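PDB 4O5H: phenylacetaldehyde dehydrogenase from Burkholderia cenocepacia, which probably catalyses the NAD+-dependent oxidation of phenylacetaldehyde to phenylacetate, as a member of the aldehyde dehydrogenase family. Local coordinates for residues E366-C369 with G370-S374; G121-V124 with M125-Q128; I461-G464 with T465-V468; R87-K90 with T91-E95. All blocks are in the same frame, centred on the assembly; numbering follows the deposited sequence.

Interaction 1 (E366-C369 with G370-S374); sequences ERVC and GYIDS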
loop_
_atom_site.group_PDB
_atom_site.type_symbol
_atom_site.label_atom_id
_atom_site.label_comp_id
_atom_site.label_asym_id
_atom_site.label_seq_id
_atom_site.Cartn_x
_atom_site.Cartn_y
_atom_site.Cartn_z
ATOM N N GLU A 366 16.168 -21.181 21.126
ATOM C CA GLU A 366 17.413 -20.464 21.328
ATOM C C GLU A 366 17.185 -18.951 21.405
ATOM O O GLU A 366 17.637 -18.310 22.354
ATOM C CB GLU A 366 18.389 -20.802 20.210
ATOM C CG GLU A 366 19.718 -20.083 20.271
ATOM C CD GLU A 366 20.674 -20.491 19.158
ATOM O OE1 GLU A 366 20.475 -21.533 18.532
ATOM O OE2 GLU A 366 21.653 -19.768 18.912
ATOM N N ARG A 367 16.402 -18.416 20.488
ATOM C CA ARG A 367 16.055 -16.993 20.508
ATOM C C ARG A 367 15.297 -16.565 21.764
ATOM O O ARG A 367 15.636 -15.572 22.410
ATOM C CB ARG A 367 15.206 -16.631 19.309
ATOM C CG ARG A 367 15.990 -16.527 18.016
ATOM C CD ARG A 367 15.088 -16.159 16.849
ATOM N NE ARG A 367 14.444 -14.870 17.090
ATOM C CZ ARG A 367 15.032 -13.694 16.892
ATOM N NH1 ARG A 367 16.301 -13.623 16.472
ATOM N NH2 ARG A 367 14.365 -12.581 17.122
ATOM N N VAL A 368 14.262 -17.314 22.095
ATOM C CA VAL A 368 13.425 -16.954 23.215
ATOM C C VAL A 368 14.196 -17.022 24.522
ATOM O O VAL A 368 14.116 -16.106 25.338
ATOM C CB VAL A 368 12.144 -17.832 23.250
ATOM C CG1 VAL A 368 11.379 -17.629 24.528
ATOM C CG2 VAL A 368 11.261 -17.505 22.066
ATOM N N CYS A 369 14.940 -18.108 24.744
ATOM C CA CYS A 369 15.754 -18.225 25.965
ATOM C C CYS A 369 16.841 -17.160 26.017
ATOM O O CYS A 369 17.161 -16.679 27.075
ATOM C CB CYS A 369 16.367 -19.619 26.086
ATOM S SG CYS A 369 15.057 -20.838 26.407
ATOM N N GLY A 370 17.379 -16.779 24.862
ATOM C CA GLY A 370 18.371 -15.709 24.763
ATOM C C GLY A 370 17.786 -14.371 25.216
ATOM O O GLY A 370 18.443 -13.607 25.922
ATOM N N TYR A 371 16.525 -14.118 24.857
ATOM C CA TYR A 371 15.850 -12.924 25.340
ATOM C C TYR A 371 15.616 -12.952 26.847
ATOM O O TYR A 371 15.873 -11.981 27.542
ATOM C CB TYR A 371 14.517 -12.710 24.626
ATOM C CG TYR A 371 14.667 -11.920 23.370
ATOM C CD1 TYR A 371 15.081 -10.596 23.418
ATOM C CD2 TYR A 371 14.399 -12.490 22.132
ATOM C CE1 TYR A 371 15.222 -9.876 22.268
ATOM C CE2 TYR A 371 14.552 -11.780 20.972
ATOM C CZ TYR A 371 14.960 -10.477 21.046
ATOM O OH TYR A 371 15.103 -9.754 19.907
ATOM N N ILE A 372 15.144 -14.071 27.362
ATOM C CA ILE A 372 14.942 -14.211 28.811
ATOM C C ILE A 372 16.252 -13.979 29.576
ATOM O O ILE A 372 16.286 -13.218 30.545
ATOM C CB ILE A 372 14.382 -15.598 29.183
ATOM C CG1 ILE A 372 12.966 -15.765 28.618
ATOM C CG2 ILE A 372 14.378 -15.764 30.711
ATOM C CD1 ILE A 372 12.437 -17.188 28.683
ATOM N N ASP A 373 17.328 -14.616 29.116
ATOM C CA ASP A 373 18.667 -14.456 29.724
ATOM C C ASP A 373 19.104 -12.996 29.696
ATOM O O ASP A 373 19.621 -12.466 30.684
ATOM C CB ASP A 373 19.699 -15.337 29.019
ATOM C CG ASP A 373 19.451 -16.825 29.258
ATOM O OD1 ASP A 373 18.608 -17.212 30.102
ATOM O OD2 ASP A 373 20.130 -17.628 28.619
ATOM N N SER A 374 18.861 -12.340 28.574
ATOM C CA SER A 374 19.137 -10.933 28.431
ATOM C C SER A 374 18.404 -10.072 29.502
ATOM O O SER A 374 18.989 -9.161 30.066
ATOM C CB SER A 374 18.768 -10.524 27.005
ATOM O OG SER A 374 18.197 -9.265 26.935
#
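R367 and Y371 sit one turn apart on the helix and run out side by side in the same direction. The arginine leaves with CG beside its backbone N (chi1 -76°) and then bends at chi3, which brings the guanidinium back along the tyrosine. NH2 arrives at the edge of the phenol ring, in the ring plane, 3.9 Å from Y371 CE2; the guanidinium itself is turned 76° against the ring, so the two flat groups do not stack. Next along that edge, Y371 CD2 lies 3.3 Å from R367 O. The phenol oxygen has its own partner, a hydrogen bond to E413.

V368 and I372 make the apolar pair on another side of the helix. With CG1 beside the backbone N and a nearly straight chi2 of 168°, I372 reaches V368 CG1 with CD1 at 4.3 Å, a loose contact. D373 folds back over the preceding turn, its CG 3.2 Å from C369 O, the same oxygen that accepts the D373 N-H at 2.9 Å. Four successive i to i+4 backbone bonds carry the turn, from G370 N to E366 O through D373 N to C369 O.

These residues belong to helix 362-378, whose faces are used differently. V368 and I372 both pack on V419 of strand 419-425, C369 meets A388 and V396 in loops, and Y371 and S374 rest against R409 of helix 409-412, while E366 is exposed.

Interaction 2 (G121-V124 with M125-Q128); sequences GKPV and MVAQ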
loop_
_atom_site.group_PDB
_atom_site.type_symbol
_atom_site.label_atom_id
_atom_site.label_comp_id
_atom_site.label_asym_id
_atom_site.label_seq_id
_atom_site.Cartn_x
_atom_site.Cartn_y
_atom_site.Cartn_z
ATOM N N GLY A 121 3.063 -27.723 16.460
ATOM C CA GLY A 121 3.225 -27.992 17.892
ATOM C C GLY A 121 2.060 -27.567 18.798
ATOM O O GLY A 121 1.969 -28.032 19.948
ATOM N N LYS A 122 1.180 -26.702 18.297
ATOM C CA LYS A 122 0.082 -26.200 19.084
ATOM C C LYS A 122 -0.926 -27.297 19.514
ATOM O O LYS A 122 -1.031 -28.345 18.891
ATOM C CB LYS A 122 -0.656 -25.079 18.363
ATOM C CG LYS A 122 -1.426 -25.510 17.108
ATOM C CD LYS A 122 -2.138 -24.303 16.506
ATOM C CE LYS A 122 -1.138 -23.369 15.854
ATOM N NZ LYS A 122 -1.736 -22.019 15.583
ATOM N N PRO A 123 -1.661 -27.037 20.617
ATOM C CA PRO A 123 -2.668 -28.016 21.051
ATOM C C PRO A 123 -3.675 -28.338 19.942
ATOM O O PRO A 123 -4.254 -27.428 19.328
ATOM C CB PRO A 123 -3.345 -27.325 22.220
ATOM C CG PRO A 123 -2.302 -26.373 22.758
ATOM C CD PRO A 123 -1.605 -25.875 21.510
ATOM N N VAL A 124 -3.878 -29.626 19.709
ATOM C CA VAL A 124 -4.765 -30.078 18.670
ATOM C C VAL A 124 -6.202 -29.548 18.867
ATOM O O VAL A 124 -6.898 -29.245 17.900
ATOM C CB VAL A 124 -4.752 -31.606 18.540
ATOM C CG1 VAL A 124 -5.365 -32.293 19.765
ATOM C CG2 VAL A 124 -5.461 -32.041 17.271
ATOM N N MET A 125 -6.632 -29.416 20.106
ATOM C CA MET A 125 -7.990 -28.922 20.353
ATOM C C MET A 125 -8.139 -27.467 19.895
ATOM O O MET A 125 -9.215 -27.060 19.474
ATOM C CB MET A 125 -8.380 -29.088 21.825
ATOM C CG MET A 125 -8.629 -30.544 22.277
ATOM S SD MET A 125 -9.010 -30.683 24.068
ATOM C CE MET A 125 -10.223 -29.334 24.232
ATOM N N VAL A 126 -7.085 -26.677 20.041
ATOM C CA VAL A 126 -7.131 -25.286 19.659
ATOM C C VAL A 126 -7.014 -25.189 18.162
ATOM O O VAL A 126 -7.737 -24.408 17.534
ATOM C CB VAL A 126 -6.018 -24.461 20.347
ATOM C CG1 VAL A 126 -6.067 -23.026 19.913
ATOM C CG2 VAL A 126 -6.154 -24.506 21.883
ATOM N N ALA A 127 -6.110 -25.966 17.561
ATOM C CA ALA A 127 -6.002 -26.048 16.102
ATOM C C ALA A 127 -7.363 -26.369 15.473
ATOM O O ALA A 127 -7.718 -25.814 14.465
ATOM C CB ALA A 127 -4.976 -27.089 15.687
ATOM N N GLN A 128 -8.116 -27.282 16.077
ATOM C CA GLN A 128 -9.389 -27.694 15.504
ATOM C C GLN A 128 -10.470 -26.633 15.679
ATOM O O GLN A 128 -11.126 -26.242 14.696
ATOM C CB GLN A 128 -9.839 -29.002 16.139
ATOM C CG GLN A 128 -10.972 -29.646 15.391
ATOM C CD GLN A 128 -11.263 -31.068 15.856
ATOM O OE1 GLN A 128 -10.575 -31.637 16.701
ATOM N NE2 GLN A 128 -12.305 -31.639 15.289
#
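P123 O takes two backbone N-H groups of the first helical turn: a nearly straight bond from A127 N at 3.0 Å (N-H...O 175°) and a weak, bent one from V126 N. The next carbonyl continues the pattern, V124 O receiving Q128 N at 2.9 Å. P123 therefore stands at the N-cap position of helix 124-145, its carbonyl serving the helix while its ring closes off its own backbone N. The polar end of K122 points elsewhere: NZ forms a salt bridge with D131 and a hydrogen bond to N185 O.

Around these bonds the packing is apolar. P123 CB meets V126 CG2 at 4.0 Å, and the K122 chain passes A127 with CD 4.1 Å from A127 CB. K122 CG is wedged between the backbone N and carbonyl carbon (chi1 68°), and a bend at chi3 turns the amine toward D131. V124 packs on A113 and S117 of helix 109-120, and Q128 OE1 binds R110 of that helix.

A proline and aliphatic groups thus line the helix start, where main-chain bonds supply the polar contacts across the turn. The lysine lends only its methylene carbons here, and its buried charge is probably balanced by D131.

Interaction 3 (I461-G464 with T465-V468); sequences IAAG and TVWV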
loop_
_atom_site.group_PDB
_atom_site.type_symbol
_atom_site.label_atom_id
_atom_site.label_comp_id
_atom_site.label_asym_id
_atom_site.label_seq_id
_atom_site.Cartn_x
_atom_site.Cartn_y
_atom_site.Cartn_z
ATOM N N ILE A 461 -4.120 5.350 21.423
ATOM C CA ILE A 461 -3.208 4.232 21.271
ATOM C C ILE A 461 -2.957 4.004 19.787
ATOM O O ILE A 461 -3.905 3.757 19.026
ATOM C CB ILE A 461 -3.793 2.957 21.899
ATOM C CG1 ILE A 461 -4.028 3.177 23.397
ATOM C CG2 ILE A 461 -2.853 1.787 21.687
ATOM C CD1 ILE A 461 -2.800 3.685 24.106
ATOM N N ALA A 462 -1.689 4.070 19.371
ATOM C CA ALA A 462 -1.358 3.915 17.916
ATOM C C ALA A 462 -1.174 2.469 17.581
ATOM O O ALA A 462 -0.038 1.980 17.495
ATOM C CB ALA A 462 -0.116 4.713 17.556
ATOM N N ALA A 463 -2.289 1.764 17.396
ATOM C CA ALA A 463 -2.265 0.377 16.993
ATOM C C ALA A 463 -3.366 0.103 15.968
ATOM O O ALA A 463 -4.437 0.730 15.992
ATOM C CB ALA A 463 -2.442 -0.535 18.166
ATOM N N GLY A 464 -3.114 -0.843 15.106
ATOM C CA GLY A 464 -4.071 -1.187 14.062
ATOM C C GLY A 464 -5.374 -1.789 14.575
ATOM O O GLY A 464 -6.401 -1.657 13.890
ATOM N N THR A 465 -5.300 -2.514 15.682
ATOM C CA THR A 465 -6.465 -3.070 16.371
ATOM C C THR A 465 -6.339 -2.764 17.874
ATOM O O THR A 465 -5.268 -2.955 18.463
ATOM C CB THR A 465 -6.600 -4.600 16.211
ATOM O OG1 THR A 465 -6.732 -4.937 14.802
ATOM C CG2 THR A 465 -7.816 -5.128 16.975
ATOM N N VAL A 466 -7.384 -2.189 18.464
ATOM C CA VAL A 466 -7.462 -2.003 19.885
ATOM C C VAL A 466 -8.650 -2.830 20.436
ATOM O O VAL A 466 -9.818 -2.585 20.073
ATOM C CB VAL A 466 -7.689 -0.540 20.246
ATOM C CG1 VAL A 466 -7.750 -0.364 21.744
ATOM C CG2 VAL A 466 -6.561 0.338 19.658
ATOM N N TRP A 467 -8.339 -3.822 21.256
ATOM C CA TRP A 467 -9.341 -4.666 21.882
ATOM C C TRP A 467 -9.695 -4.082 23.234
ATOM O O TRP A 467 -8.867 -3.462 23.887
ATOM C CB TRP A 467 -8.789 -6.099 22.077
ATOM C CG TRP A 467 -8.600 -6.910 20.837
ATOM C CD1 TRP A 467 -9.573 -7.530 20.097
ATOM C CD2 TRP A 467 -7.366 -7.153 20.156
ATOM N NE1 TRP A 467 -9.000 -8.181 19.023
ATOM C CE2 TRP A 467 -7.649 -7.963 19.039
ATOM C CE3 TRP A 467 -6.047 -6.791 20.396
ATOM C CZ2 TRP A 467 -6.662 -8.417 18.185
ATOM C CZ3 TRP A 467 -5.075 -7.222 19.518
ATOM C CH2 TRP A 467 -5.385 -8.014 18.430
ATOM N N VAL A 468 -10.917 -4.303 23.665
ATOM C CA VAL A 468 -11.328 -3.963 25.040
ATOM C C VAL A 468 -11.870 -5.226 25.719
ATOM O O VAL A 468 -12.800 -5.875 25.216
ATOM C CB VAL A 468 -12.368 -2.860 25.068
ATOM C CG1 VAL A 468 -12.759 -2.500 26.495
ATOM C CG2 VAL A 468 -11.849 -1.654 24.329
#
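V466 packs back on I461 and A463, loop residues just before its strand. Its CG2 methyl stands before both of them, 4.4 Å from I461 CB and 4.5 Å from A463 CB, so one branch of the valine serves the two. The first torsion explains this: CG1 lies anti to the backbone N (chi1 -179°), leaving CG2 on the side of the loop. I461 meets the valine with its CB, while A463 points its methyl toward the strand and comes within 3.7 Å of T465 O.

The CB of T465 points mainly away from the loop, though it still touches G464. Its OG1 is beside the backbone N, and its CG2, anti to that N, extends along the strand to the indole of W467, where it sits 3.5 Å above the centre of one ring face. This is a methyl laid over an aromatic face, two residues on along the same side of strand 465-468. The indole NE1 is held by L473 O.

Upstream, A462 is the centre of an inverse gamma turn, closed by a weak 3.0 Å bond from A463 N to I461 O. That same I461 O accepts K504 NZ of the second subunit.

The side chains that meet across the contact, I461, A463 and V466, are all apolar. They lead the chain into strand 465-468, which pairs with 443-447 and is one of the two edge strands of its sheet within this chain. T465 to V468 pair in a parallel ladder with a strand of the second subunit, so the sheet runs on across the dimer interface, an edge-strand extension as known from aldehyde dehydrogenases.

Interaction 4 (R87-K90 with T91-E95); sequences RTAK and TTDRE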
loop_
_atom_site.group_PDB
_atom_site.type_symbol
_atom_site.label_atom_id
_atom_site.label_comp_id
_atom_site.label_asym_id
_atom_site.label_seq_id
_atom_site.Cartn_x
_atom_site.Cartn_y
_atom_site.Cartn_z
ATOM N N ARG A 87 -9.931 -17.017 -16.009
ATOM C CA ARG A 87 -10.098 -15.663 -16.539
ATOM C C ARG A 87 -11.544 -15.329 -16.878
ATOM O O ARG A 87 -11.977 -14.245 -16.614
ATOM C CB ARG A 87 -9.238 -15.423 -17.753
ATOM C CG ARG A 87 -9.289 -13.992 -18.277
ATOM C CD ARG A 87 -8.249 -13.769 -19.371
ATOM N NE ARG A 87 -8.146 -12.343 -19.741
ATOM C CZ ARG A 87 -7.432 -11.413 -19.091
ATOM N NH1 ARG A 87 -6.724 -11.691 -17.979
ATOM N NH2 ARG A 87 -7.422 -10.166 -19.572
ATOM N N THR A 88 -12.292 -16.271 -17.395
ATOM C CA THR A 88 -13.661 -15.991 -17.804
ATOM C C THR A 88 -14.722 -16.568 -16.864
ATOM O O THR A 88 -15.893 -16.536 -17.158
ATOM C CB THR A 88 -13.888 -16.566 -19.182
ATOM O OG1 THR A 88 -13.519 -17.951 -19.172
ATOM C CG2 THR A 88 -13.010 -15.854 -20.184
ATOM N N ALA A 89 -14.304 -17.106 -15.737
ATOM C CA ALA A 89 -15.231 -17.629 -14.760
ATOM C C ALA A 89 -16.202 -16.501 -14.301
ATOM O O ALA A 89 -15.819 -15.341 -14.169
ATOM C CB ALA A 89 -14.466 -18.166 -13.574
ATOM N N LYS A 90 -17.456 -16.874 -14.083
ATOM C CA LYS A 90 -18.437 -15.944 -13.567
ATOM C C LYS A 90 -18.153 -15.699 -12.073
ATOM O O LYS A 90 -17.554 -16.551 -11.399
ATOM C CB LYS A 90 -19.836 -16.528 -13.734
ATOM C CG LYS A 90 -20.252 -16.761 -15.164
ATOM C CD LYS A 90 -21.579 -17.508 -15.234
ATOM C CE LYS A 90 -22.182 -17.515 -16.647
ATOM N NZ LYS A 90 -22.496 -16.135 -17.148
ATOM N N THR A 91 -18.544 -14.543 -11.562
ATOM C CA THR A 91 -18.511 -14.292 -10.143
ATOM C C THR A 91 -19.151 -15.451 -9.352
ATOM O O THR A 91 -18.634 -15.865 -8.323
ATOM C CB THR A 91 -19.225 -12.973 -9.757
ATOM O OG1 THR A 91 -20.561 -12.998 -10.250
ATOM C CG2 THR A 91 -18.463 -11.759 -10.272
ATOM N N THR A 92 -20.270 -15.951 -9.855
ATOM C CA THR A 92 -20.957 -17.073 -9.238
ATOM C C THR A 92 -20.177 -18.384 -9.287
ATOM O O THR A 92 -20.373 -19.241 -8.425
ATOM C CB THR A 92 -22.353 -17.254 -9.848
ATOM O OG1 THR A 92 -22.293 -17.195 -11.283
ATOM C CG2 THR A 92 -23.267 -16.131 -9.403
ATOM N N ASP A 93 -19.312 -18.561 -10.274
ATOM C CA ASP A 93 -18.432 -19.742 -10.313
ATOM C C ASP A 93 -17.401 -19.667 -9.178
ATOM O O ASP A 93 -17.155 -20.641 -8.478
ATOM C CB ASP A 93 -17.695 -19.873 -11.669
ATOM C CG ASP A 93 -18.613 -20.096 -12.853
ATOM O OD1 ASP A 93 -19.692 -20.721 -12.713
ATOM O OD2 ASP A 93 -18.276 -19.612 -13.943
ATOM N N ARG A 94 -16.784 -18.504 -9.006
ATOM C CA ARG A 94 -15.793 -18.342 -7.966
ATOM C C ARG A 94 -16.441 -18.558 -6.580
ATOM O O ARG A 94 -15.892 -19.227 -5.718
ATOM C CB ARG A 94 -15.130 -16.948 -8.039
ATOM C CG ARG A 94 -14.538 -16.601 -9.409
ATOM C CD ARG A 94 -13.490 -15.485 -9.378
ATOM N NE ARG A 94 -13.944 -14.249 -8.750
ATOM C CZ ARG A 94 -14.509 -13.215 -9.397
ATOM N NH1 ARG A 94 -14.695 -13.278 -10.726
ATOM N NH2 ARG A 94 -14.902 -12.106 -8.713
ATOM N N GLU A 95 -17.628 -18.003 -6.409
ATOM C CA GLU A 95 -18.398 -18.139 -5.179
ATOM C C GLU A 95 -18.640 -19.616 -4.881
ATOM O O GLU A 95 -18.350 -20.086 -3.769
ATOM C CB GLU A 95 -19.724 -17.372 -5.346
ATOM C CG GLU A 95 -20.694 -17.454 -4.187
ATOM C CD GLU A 95 -21.980 -16.708 -4.546
ATOM O OE1 GLU A 95 -22.724 -17.182 -5.430
ATOM O OE2 GLU A 95 -22.213 -15.627 -3.929
HETATM O O HOH W 1 -13.186 -14.661 -12.773
#
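Helix 91-107 opens here with K90 at its N-cap position, and D93 reaches back to take the N-H of that residue. D93 OD2 accepts K90 N at 2.9 Å (N-H...O 158°), the donor lying above the carboxylate plane, 42° out of it. With CG beside its own backbone N (chi1 -64°), the aspartate is folded toward the residues that precede the helix. OD2 also comes within 3.5 Å of K90 CB and 4.1 Å of A89 CB, so the carboxylate is flanked by aliphatic carbons. The K90 amine does not join in, its NZ lying 6.3 Å from D93 OD2; any help from its charge would be at long range.

K90 O accepts the first helical N-H groups. R94 N meets it at 3.2 Å, close to straight, and D93 N adds a weak bond. Alongside, the K90 chain runs beside T92, whose OG1 is 3.5 Å from K90 CB.

In the conformer modelled, R94 bends at chi3 and its NH1 donates to a water at 2.9 Å that also lies 3.1 Å from A89 O, while R94 NH2 is bonded to A200 O.

An acidic residue at the third helical position closing on the N-cap N-H is one half of a capping box; the reciprocal bond is missing, because the K90 side chain has no acceptor for the D93 N-H.

The four contacts are separate local structures of one aldehyde dehydrogenase chain, and none touches another. Interactions 2 and 4 both begin helices, with centres about 34 Å apart, one partly buried and the other on the surface. Interaction 1 lies within a helix packed on strand 419-425, a member of the same seven-stranded sheet, one of whose edge strands carries interaction 3; their centres are about 28 Å apart. Interactions 1 and 4 are farthest apart, about 50 Å between centres, on opposite sides of the chain's centre. Of the four, interaction 3 alone meets the second subunit. The sodium ion, held by V51, D119 and D212, lies about 11 Å from the K122 side chain of interaction 2, which is not a ligand.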